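Local coordinates for N-acetylmuramoyl-L-alanine amidase domain-containing protein SAOUHSC_02979 (Staphylococcus aureus, PDB 5T1Q) that probably acts as a secreted amidase on the cell wall, here as the C-terminal piece that carries a glucosaminidase-family region and a CHAP domain, at residues S21-N24 and D25-Q28; Y258-M261 and K262-G265; G307-Q310 and H311-H314; T344-A347 and A348-E351. One frame throughout, in Å; residues are numbered along the deposited sequence. Where two conformers were deposited one is given.

Interaction 1: residues S21-N24 and D25-Q28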
loop_
_atom_site.group_PDB
_atom_site.type_symbol
_atom_site.label_atom_id
_atom_site.label_comp_id
_atom_site.label_asym_id
_atom_site.label_seq_id
_atom_site.Cartn_x
_atom_site.Cartn_y
_atom_site.Cartn_z
ATOM N N SER A 21 -11.271 8.482 7.064
ATOM C CA SER A 21 -11.707 9.717 6.408
ATOM C C SER A 21 -10.873 10.885 6.887
ATOM O O SER A 21 -10.230 10.799 7.923
ATOM C CB SER A 21 -13.194 9.991 6.691
ATOM O OG SER A 21 -13.442 10.152 8.073
ATOM N N PHE A 22 -10.871 11.966 6.112
ATOM C CA PHE A 22 -10.138 13.169 6.497
ATOM C C PHE A 22 -11.075 14.099 7.219
ATOM O O PHE A 22 -12.279 14.064 7.015
ATOM C CB PHE A 22 -9.578 13.915 5.291
ATOM C CG PHE A 22 -8.569 13.136 4.506
ATOM C CD1 PHE A 22 -7.335 12.836 5.050
ATOM C CD2 PHE A 22 -8.830 12.758 3.195
ATOM C CE1 PHE A 22 -6.395 12.143 4.322
ATOM C CE2 PHE A 22 -7.886 12.072 2.464
ATOM C CZ PHE A 22 -6.669 11.760 3.028
ATOM N N ASN A 23 -10.507 14.943 8.059
ATOM C CA ASN A 23 -11.265 15.966 8.757
ATOM C C ASN A 23 -10.338 17.182 8.890
ATOM O O ASN A 23 -9.326 17.270 8.185
ATOM C CB ASN A 23 -11.787 15.423 10.102
ATOM C CG ASN A 23 -10.688 14.807 10.955
ATOM O OD1 ASN A 23 -9.612 15.383 11.130
ATOM N ND2 ASN A 23 -10.959 13.624 11.490
ATOM N N ASN A 24 -10.679 18.123 9.761
ATOM C CA ASN A 24 -9.818 19.295 9.970
ATOM C C ASN A 24 -8.472 18.943 10.650
ATOM O O ASN A 24 -7.496 19.675 10.483
ATOM C CB ASN A 24 -10.568 20.382 10.750
ATOM C CG ASN A 24 -11.765 20.938 9.978
ATOM O OD1 ASN A 24 -11.889 20.745 8.764
ATOM N ND2 ASN A 24 -12.649 21.633 10.681
ATOM N N ASP A 25 -8.413 17.816 11.369
ATOM C CA ASP A 25 -7.184 17.376 12.062
ATOM C C ASP A 25 -6.303 16.455 11.208
ATOM O O ASP A 25 -5.101 16.684 11.085
ATOM C CB ASP A 25 -7.543 16.669 13.380
ATOM C CG ASP A 25 -8.261 17.594 14.378
ATOM O OD1 ASP A 25 -8.161 18.837 14.245
ATOM O OD2 ASP A 25 -8.913 17.071 15.313
ATOM N N VAL A 26 -6.909 15.405 10.650
ATOM C CA VAL A 26 -6.227 14.418 9.794
ATOM C C VAL A 26 -6.481 14.790 8.326
ATOM O O VAL A 26 -7.618 14.757 7.861
ATOM C CB VAL A 26 -6.750 12.994 10.077
ATOM C CG1 VAL A 26 -6.044 11.966 9.196
ATOM C CG2 VAL A 26 -6.574 12.651 11.551
ATOM N N ASN A 27 -5.416 15.132 7.606
ATOM C CA ASN A 27 -5.534 15.609 6.226
ATOM C C ASN A 27 -4.525 14.982 5.273
ATOM O O ASN A 27 -3.695 14.176 5.667
ATOM C CB ASN A 27 -5.455 17.156 6.205
ATOM C CG ASN A 27 -4.275 17.712 7.000
ATOM O OD1 ASN A 27 -3.370 16.981 7.424
ATOM N ND2 ASN A 27 -4.281 19.028 7.206
ATOM N N GLN A 28 -4.621 15.356 4.005
ATOM C CA GLN A 28 -3.736 14.832 2.970
ATOM C C GLN A 28 -2.258 15.137 3.171
ATOM O O GLN A 28 -1.418 14.341 2.760
ATOM C CB GLN A 28 -4.159 15.353 1.600
ATOM C CG GLN A 28 -5.556 14.924 1.207
ATOM C CD GLN A 28 -5.916 15.334 -0.198
ATOM O OE1 GLN A 28 -5.086 15.879 -0.938
ATOM N NE2 GLN A 28 -7.163 15.084 -0.580
#

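Interaction 2: residues Y258-M261 and K262-G265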
loop_
_atom_site.group_PDB
_atom_site.type_symbol
_atom_site.label_atom_id
_atom_site.label_comp_id
_atom_site.label_asym_id
_atom_site.label_seq_id
_atom_site.Cartn_x
_atom_site.Cartn_y
_atom_site.Cartn_z
ATOM N N TYR A 258 -14.324 3.856 -3.259
ATOM C CA TYR A 258 -14.368 5.033 -4.104
ATOM C C TYR A 258 -13.671 4.748 -5.436
ATOM O O TYR A 258 -14.240 5.001 -6.502
ATOM C CB TYR A 258 -13.707 6.224 -3.395
ATOM C CG TYR A 258 -13.571 7.472 -4.256
ATOM C CD1 TYR A 258 -12.455 7.656 -5.082
ATOM C CD2 TYR A 258 -14.541 8.467 -4.234
ATOM C CE1 TYR A 258 -12.328 8.794 -5.881
ATOM C CE2 TYR A 258 -14.423 9.606 -5.025
ATOM C CZ TYR A 258 -13.322 9.759 -5.850
ATOM O OH TYR A 258 -13.213 10.899 -6.620
ATOM N N ASN A 259 -12.453 4.200 -5.363
ATOM C CA ASN A 259 -11.666 3.884 -6.575
ATOM C C ASN A 259 -12.236 2.743 -7.394
ATOM O O ASN A 259 -12.328 2.837 -8.612
ATOM C CB ASN A 259 -10.201 3.604 -6.228
ATOM C CG ASN A 259 -9.424 4.881 -5.938
ATOM O OD1 ASN A 259 -9.292 5.293 -4.791
ATOM N ND2 ASN A 259 -9.007 5.561 -6.978
ATOM N N ARG A 260 -12.653 1.674 -6.731
ATOM C CA ARG A 260 -13.190 0.528 -7.453
ATOM C C ARG A 260 -14.439 0.918 -8.222
ATOM O O ARG A 260 -14.623 0.482 -9.351
ATOM C CB ARG A 260 -13.463 -0.633 -6.488
ATOM C CG ARG A 260 -13.998 -1.909 -7.129
ATOM C CD ARG A 260 -13.037 -2.464 -8.151
ATOM N NE ARG A 260 -13.443 -3.773 -8.647
ATOM C CZ ARG A 260 -12.804 -4.450 -9.595
ATOM N NH1 ARG A 260 -11.724 -3.937 -10.185
ATOM N NH2 ARG A 260 -13.255 -5.643 -9.971
HETATM N N MSE A 261 -15.280 1.763 -7.617
HETATM C CA MSE A 261 -16.516 2.228 -8.272
HETATM C C MSE A 261 -16.190 3.021 -9.519
HETATM O O MSE A 261 -16.885 2.913 -10.532
HETATM C CB MSE A 261 -17.372 3.087 -7.342
HETATM C CG MSE A 261 -18.130 2.214 -6.342
HETATM SE SE MSE A 261 -19.174 3.355 -5.109
HETATM C CE MSE A 261 -20.760 3.288 -6.258
ATOM N N LYS A 262 -15.147 3.841 -9.447
ATOM C CA LYS A 262 -14.720 4.629 -10.613
ATOM C C LYS A 262 -14.293 3.799 -11.819
ATOM O O LYS A 262 -14.477 4.237 -12.936
ATOM C CB LYS A 262 -13.617 5.623 -10.260
ATOM C CG LYS A 262 -14.157 6.991 -9.920
ATOM C CD LYS A 262 -13.064 7.960 -9.510
ATOM C CE LYS A 262 -13.579 9.393 -9.562
ATOM N NZ LYS A 262 -14.896 9.556 -8.877
ATOM N N GLN A 263 -13.734 2.610 -11.602
ATOM C CA GLN A 263 -13.356 1.753 -12.725
ATOM C C GLN A 263 -14.557 1.385 -13.586
ATOM O O GLN A 263 -14.399 1.039 -14.758
ATOM C CB GLN A 263 -12.700 0.463 -12.256
ATOM C CG GLN A 263 -11.396 0.644 -11.521
ATOM C CD GLN A 263 -10.708 -0.681 -11.295
ATOM O OE1 GLN A 263 -10.748 -1.230 -10.194
ATOM N NE2 GLN A 263 -10.133 -1.240 -12.359
ATOM N N PHE A 264 -15.751 1.428 -12.992
ATOM C CA PHE A 264 -16.966 1.108 -13.724
ATOM C C PHE A 264 -17.790 2.346 -14.111
ATOM O O PHE A 264 -18.972 2.234 -14.408
ATOM C CB PHE A 264 -17.791 0.105 -12.928
ATOM C CG PHE A 264 -17.065 -1.179 -12.663
ATOM C CD1 PHE A 264 -16.922 -2.130 -13.670
ATOM C CD2 PHE A 264 -16.497 -1.434 -11.415
ATOM C CE1 PHE A 264 -16.249 -3.324 -13.421
ATOM C CE2 PHE A 264 -15.832 -2.626 -11.164
ATOM C CZ PHE A 264 -15.710 -3.574 -12.166
ATOM N N GLY A 265 -17.157 3.519 -14.095
ATOM C CA GLY A 265 -17.803 4.760 -14.503
ATOM C C GLY A 265 -18.912 5.264 -13.611
ATOM O O GLY A 265 -19.915 5.781 -14.102
HETATM O O HOH W 1 -16.050 6.936 -6.941
#

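Interaction 3: residues G307-Q310 and H311-H314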
loop_
_atom_site.group_PDB
_atom_site.type_symbol
_atom_site.label_atom_id
_atom_site.label_comp_id
_atom_site.label_asym_id
_atom_site.label_seq_id
_atom_site.Cartn_x
_atom_site.Cartn_y
_atom_site.Cartn_z
ATOM N N GLY A 307 -19.117 -8.512 12.873
ATOM C CA GLY A 307 -17.678 -8.416 13.049
ATOM C C GLY A 307 -17.013 -7.161 12.510
ATOM O O GLY A 307 -15.807 -7.010 12.647
ATOM N N ALA A 308 -17.765 -6.255 11.893
ATOM C CA ALA A 308 -17.156 -5.019 11.365
ATOM C C ALA A 308 -16.631 -4.160 12.520
ATOM O O ALA A 308 -17.113 -4.255 13.638
ATOM C CB ALA A 308 -18.154 -4.230 10.525
ATOM N N ASP A 309 -15.652 -3.309 12.234
ATOM C CA ASP A 309 -15.064 -2.438 13.262
ATOM C C ASP A 309 -16.139 -1.809 14.171
ATOM O O ASP A 309 -17.125 -1.210 13.690
ATOM C CB ASP A 309 -14.217 -1.361 12.602
ATOM C CG ASP A 309 -13.326 -0.635 13.575
ATOM O OD1 ASP A 309 -13.822 0.183 14.385
ATOM O OD2 ASP A 309 -12.098 -0.852 13.476
ATOM N N GLN A 310 -15.927 -1.951 15.479
ATOM C CA GLN A 310 -16.872 -1.488 16.506
ATOM C C GLN A 310 -17.229 -0.006 16.481
ATOM O O GLN A 310 -18.325 0.361 16.908
ATOM C CB GLN A 310 -16.369 -1.872 17.910
ATOM C CG GLN A 310 -16.548 -3.355 18.247
ATOM C CD GLN A 310 -17.997 -3.733 18.585
ATOM O OE1 GLN A 310 -18.802 -2.885 18.988
ATOM N NE2 GLN A 310 -18.322 -5.019 18.454
ATOM N N HIS A 311 -16.318 0.823 15.984
ATOM C CA HIS A 311 -16.546 2.263 15.901
ATOM C C HIS A 311 -16.810 2.712 14.477
ATOM O O HIS A 311 -17.776 3.426 14.219
ATOM C CB HIS A 311 -15.345 3.015 16.492
ATOM C CG HIS A 311 -15.298 4.476 16.155
ATOM N ND1 HIS A 311 -16.406 5.296 16.206
ATOM C CD2 HIS A 311 -14.254 5.282 15.848
ATOM C CE1 HIS A 311 -16.056 6.531 15.893
ATOM N NE2 HIS A 311 -14.752 6.551 15.677
ATOM N N TYR A 312 -15.995 2.235 13.547
ATOM C CA TYR A 312 -16.067 2.696 12.147
ATOM C C TYR A 312 -16.932 1.893 11.192
ATOM O O TYR A 312 -17.248 2.382 10.121
ATOM C CB TYR A 312 -14.671 2.766 11.516
ATOM C CG TYR A 312 -13.696 3.752 12.115
ATOM C CD1 TYR A 312 -14.093 5.032 12.483
ATOM C CD2 TYR A 312 -12.342 3.450 12.177
ATOM C CE1 TYR A 312 -13.179 5.951 12.982
ATOM C CE2 TYR A 312 -11.421 4.364 12.667
ATOM C CZ TYR A 312 -11.844 5.610 13.070
ATOM O OH TYR A 312 -10.936 6.514 13.572
ATOM N N GLY A 313 -17.296 0.671 11.541
ATOM C CA GLY A 313 -18.021 -0.172 10.604
ATOM C C GLY A 313 -17.080 -0.512 9.451
ATOM O O GLY A 313 -15.859 -0.478 9.595
ATOM N N HIS A 314 -17.646 -0.775 8.293
ATOM C CA HIS A 314 -16.855 -1.162 7.155
ATOM C C HIS A 314 -17.619 -0.911 5.876
ATOM O O HIS A 314 -18.840 -0.823 5.893
ATOM C CB HIS A 314 -16.503 -2.654 7.302
ATOM C CG HIS A 314 -15.642 -3.184 6.210
ATOM N ND1 HIS A 314 -14.359 -2.733 6.000
ATOM C CD2 HIS A 314 -15.857 -4.154 5.293
ATOM C CE1 HIS A 314 -13.830 -3.381 4.970
ATOM N NE2 HIS A 314 -14.721 -4.242 4.519
#

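Interaction 4: residues T344-A347 and A348-E351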
loop_
_atom_site.group_PDB
_atom_site.type_symbol
_atom_site.label_atom_id
_atom_site.label_comp_id
_atom_site.label_asym_id
_atom_site.label_seq_id
_atom_site.Cartn_x
_atom_site.Cartn_y
_atom_site.Cartn_z
ATOM N N THR A 344 -17.241 -13.964 0.279
ATOM C CA THR A 344 -18.655 -14.134 0.041
ATOM C C THR A 344 -19.418 -13.936 1.351
ATOM O O THR A 344 -19.045 -14.493 2.380
ATOM C CB THR A 344 -18.958 -15.546 -0.496
ATOM O OG1 THR A 344 -18.365 -15.686 -1.780
ATOM C CG2 THR A 344 -20.484 -15.802 -0.612
ATOM N N ILE A 345 -20.476 -13.136 1.296
ATOM C CA ILE A 345 -21.336 -12.902 2.444
ATOM C C ILE A 345 -22.610 -13.681 2.174
ATOM O O ILE A 345 -23.219 -13.491 1.119
ATOM C CB ILE A 345 -21.686 -11.400 2.591
ATOM C CG1 ILE A 345 -20.415 -10.538 2.771
ATOM C CG2 ILE A 345 -22.687 -11.190 3.732
ATOM C CD1 ILE A 345 -19.601 -10.857 4.018
ATOM N N ASN A 346 -23.035 -14.526 3.123
ATOM C CA ASN A 346 -24.242 -15.345 2.931
ATOM C C ASN A 346 -25.502 -14.490 2.746
ATOM O O ASN A 346 -25.545 -13.307 3.138
ATOM C CB ASN A 346 -24.395 -16.451 4.014
ATOM C CG ASN A 346 -24.591 -15.911 5.440
ATOM O OD1 ASN A 346 -23.684 -16.016 6.278
ATOM N ND2 ASN A 346 -25.778 -15.376 5.740
ATOM N N ALA A 347 -26.512 -15.098 2.131
ATOM C CA ALA A 347 -27.774 -14.436 1.783
ATOM C C ALA A 347 -28.474 -13.743 2.943
ATOM O O ALA A 347 -28.897 -12.593 2.810
ATOM C CB ALA A 347 -28.727 -15.420 1.118
ATOM N N ALA A 348 -28.612 -14.446 4.066
ATOM C CA ALA A 348 -29.293 -13.892 5.228
ATOM C C ALA A 348 -28.564 -12.659 5.769
ATOM O O ALA A 348 -29.198 -11.664 6.061
ATOM C CB ALA A 348 -29.485 -14.966 6.307
ATOM N N ALA A 349 -27.233 -12.694 5.806
ATOM C CA ALA A 349 -26.459 -11.532 6.243
ATOM C C ALA A 349 -26.496 -10.381 5.207
ATOM O O ALA A 349 -26.602 -9.205 5.579
ATOM C CB ALA A 349 -25.013 -11.927 6.516
ATOM N N ALA A 350 -26.386 -10.722 3.930
ATOM C CA ALA A 350 -26.391 -9.722 2.847
ATOM C C ALA A 350 -27.651 -8.889 2.816
ATOM O O ALA A 350 -27.597 -7.697 2.538
ATOM C CB ALA A 350 -26.192 -10.388 1.505
ATOM N N GLU A 351 -28.784 -9.510 3.118
ATOM C CA GLU A 351 -30.064 -8.794 3.116
ATOM C C GLU A 351 -30.191 -7.767 4.246
ATOM O O GLU A 351 -31.134 -6.972 4.264
ATOM C CB GLU A 351 -31.213 -9.812 3.125
ATOM C CG GLU A 351 -31.239 -10.581 1.810
ATOM C CD GLU A 351 -32.113 -11.812 1.815
ATOM O OE1 GLU A 351 -31.827 -12.718 0.998
ATOM O OE2 GLU A 351 -33.078 -11.877 2.611
#

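Interaction 1: residues S21-N24 and D25-Q28
The F22 ring carries the CG methylene of Q28 over one face, a CH-pi contact with CG 4.1 Å from the ring centroid and displaced toward the rim on the CZ and CE2 side. The two side chains cross at about a right angle, and the Q28 amide is turned 56° from the ring plane. At the ring edge, close to its plane, V26 O sits 3.4 Å from F22 CD1, while the N27 backbone passes obliquely by CD1 and CE1. N23 N gives a hydrogen bond of 2.9 Å to V26 O, which ties the two arms of the loop together beside the ring. Farther round the bend N23 forms an Asx turn. N23 OD1 accepts from D25 N and V26 N, both at 2.7 Å, the second bond being much the straighter (169°). A chi1 of 52° folds the N23 carboxamide back over its own main chain, bringing one oxygen to both amides, each somewhat tilted from the carbonyl plane. The bend between N23 and V26 is thus fixed by three bonds, two to the N23 side chain. This surface loop joins helix 9-13 to strand 37-39. F22 and V26 rest on T31, F22 also on P249 and Q28 on M246, while S21 OG bonds D274. P249 and M246 precede helix 253-262 and D274 follows it; the loop thus leans on the loops at both ends of that helix.

Interaction 2: residues Y258-M261 and K262-G265
Y258 opens the contact by meeting K262 one helical turn later: the lysine chain runs past the CE1 side of the phenol, with K262 CD 3.8 Å from Y258 CE1, and then bends at its last torsion so that K262 NZ makes a weak hydrogen bond of 3.1 Å to Y258 OH. Y258 O accepts from K262 N and from a water at 2.7 Å; the water in turn reaches K262 NZ weakly and lies over one face of the tyrosine ring. N259 O takes a weak bond from Q263 N, an amide shared with R260 O. R260 reaches two residues of the second segment with its side chain. Its chain bends at chi2 (60°), which turns the guanidinium toward the end of the helix. R260 NH1 gives a hydrogen bond of 2.9 Å to Q263 OE1; the oxygen lies in the guanidinium plane, but the donor stands above the glutamine carbonyl plane. The rim of F264 covers one guanidinium face, CE2 standing 3.6 Å above it; the planes are 84° apart and R260 NH2 lies at the ring edge, so the phenyl stands on end. In selenomethionine M261, M261 O accepts a hydrogen bond from F264 N at 3.1 Å, and a type I turn from K262 to G265 ends the stretch. Helix 253-262 packs here on strand 314-321: R260 and M261 touch F317, R260 NH2 salt-bridges E319 and bonds K237 O, and F264 stacks on H296 just before strand 298-301.

Interaction 3: residues G307-Q310 and H311-H314
D309 grips the backbone of H311, Y312 and G313 and so folds the loop back on itself. D309 OD1 takes H311 N at 3.0 Å, a donor arriving on the anti side near the carboxylate plane. It also takes Y312 N at 3.1 Å, this bond being almost straight (177°) but reaching D309 OD1 from above that plane. D309 CG is anti to the backbone N (chi1 -166°), a setting that points the carboxylate at the H311 and Y312 amides. The main-chain oxygen D309 O closes the turn by accepting from G313 N at 2.9 Å. K17 forms a salt bridge to D309 OD1 and a cation-pi contact with Y312, so this oxygen has three partners. H311 joins mainly through its amide and CB, 3.8 Å from D309 OD1, while its imidazole leads off along the outside of the loop. G313 has positive phi (67°) with an extended psi, a combination that glycine accommodates readily. Beside it the methyl of A308 lies 4.0 Å from G313 C and 3.9 Å from H314 CB, closing the base of the loop. A side-chain bond from D309 to the amides two and three residues on, with a main-chain bond four residues on, is the Asx motif. It leads directly into strand 314-321, which begins with H314; H314 NE2 bonds E331 in an arrangement consistent with the Cys-His-Glu site of CHAP peptidases, C253 being the probable third member.

Interaction 4: residues T344-A347 and A348-E351
The flat carboxamide of N346 lies against the first turn of the helix, with N346 CG 4.1 Å from the methyl CB of A349. The other flat group, the E351 carboxylate, stands beside the A347 carbonyl: A347 O is 3.5 Å from E351 CD, and E351 OE1 approaches A347 CB to 4.1 Å; OE1 and A347 O are both acceptors and form no hydrogen bond. N346 occupies the N-cap position. Its chi1 of 64° sets CG between the backbone N and the carbonyl carbon, which curls the amide back over the amides of A348 and A349. Its main-chain carbonyl begins the helical bonding, A350 N lying 2.8 Å from N346 O nearly in line with the C=O bond. The following bond runs from E351 N to A347 O at 3.1 Å, and E351 CG also packs on that oxygen. I345 supplies the apolar part. Its CG2 branch, not CG1, reaches the helix, 3.7 Å from A349 CB and 4.2 Å from A350 CB, so the last strand residue is pressed against the short run of alanines. The chain thereby changes from strand 339-345 into helix 347-350 within one residue. The strand pairs with 327-332, where I345 bonds I327 through the backbone; the A350 methyl rests on I327 as well. A349 touches F306, and A350 O bonds Y355 of strand 354-357, so the helix bridges two strands of the mixed sheet.

In the fold
Along the chain the four contacts follow in series. Interaction 1 lies in an N-terminal loop; interactions 2, 3 and 4 all fall in the peptidase C51 range. The centres of interactions 3 and 4 are about 17 Å apart and those of 1 and 4 about 33 Å. None touches another, the nearest pair being 1 and 3, whose closest atoms are about 6 Å apart. The mixed sheet connects them: interaction 2 packs on strand 314-321, interaction 3 leads into it, and interaction 4 ends strand 339-345. Interaction 1 precedes strand 37-39; the N-terminal part of the chain adds strands 37-39 and 52-54 to the edge of the sheet that carries the CHAP region.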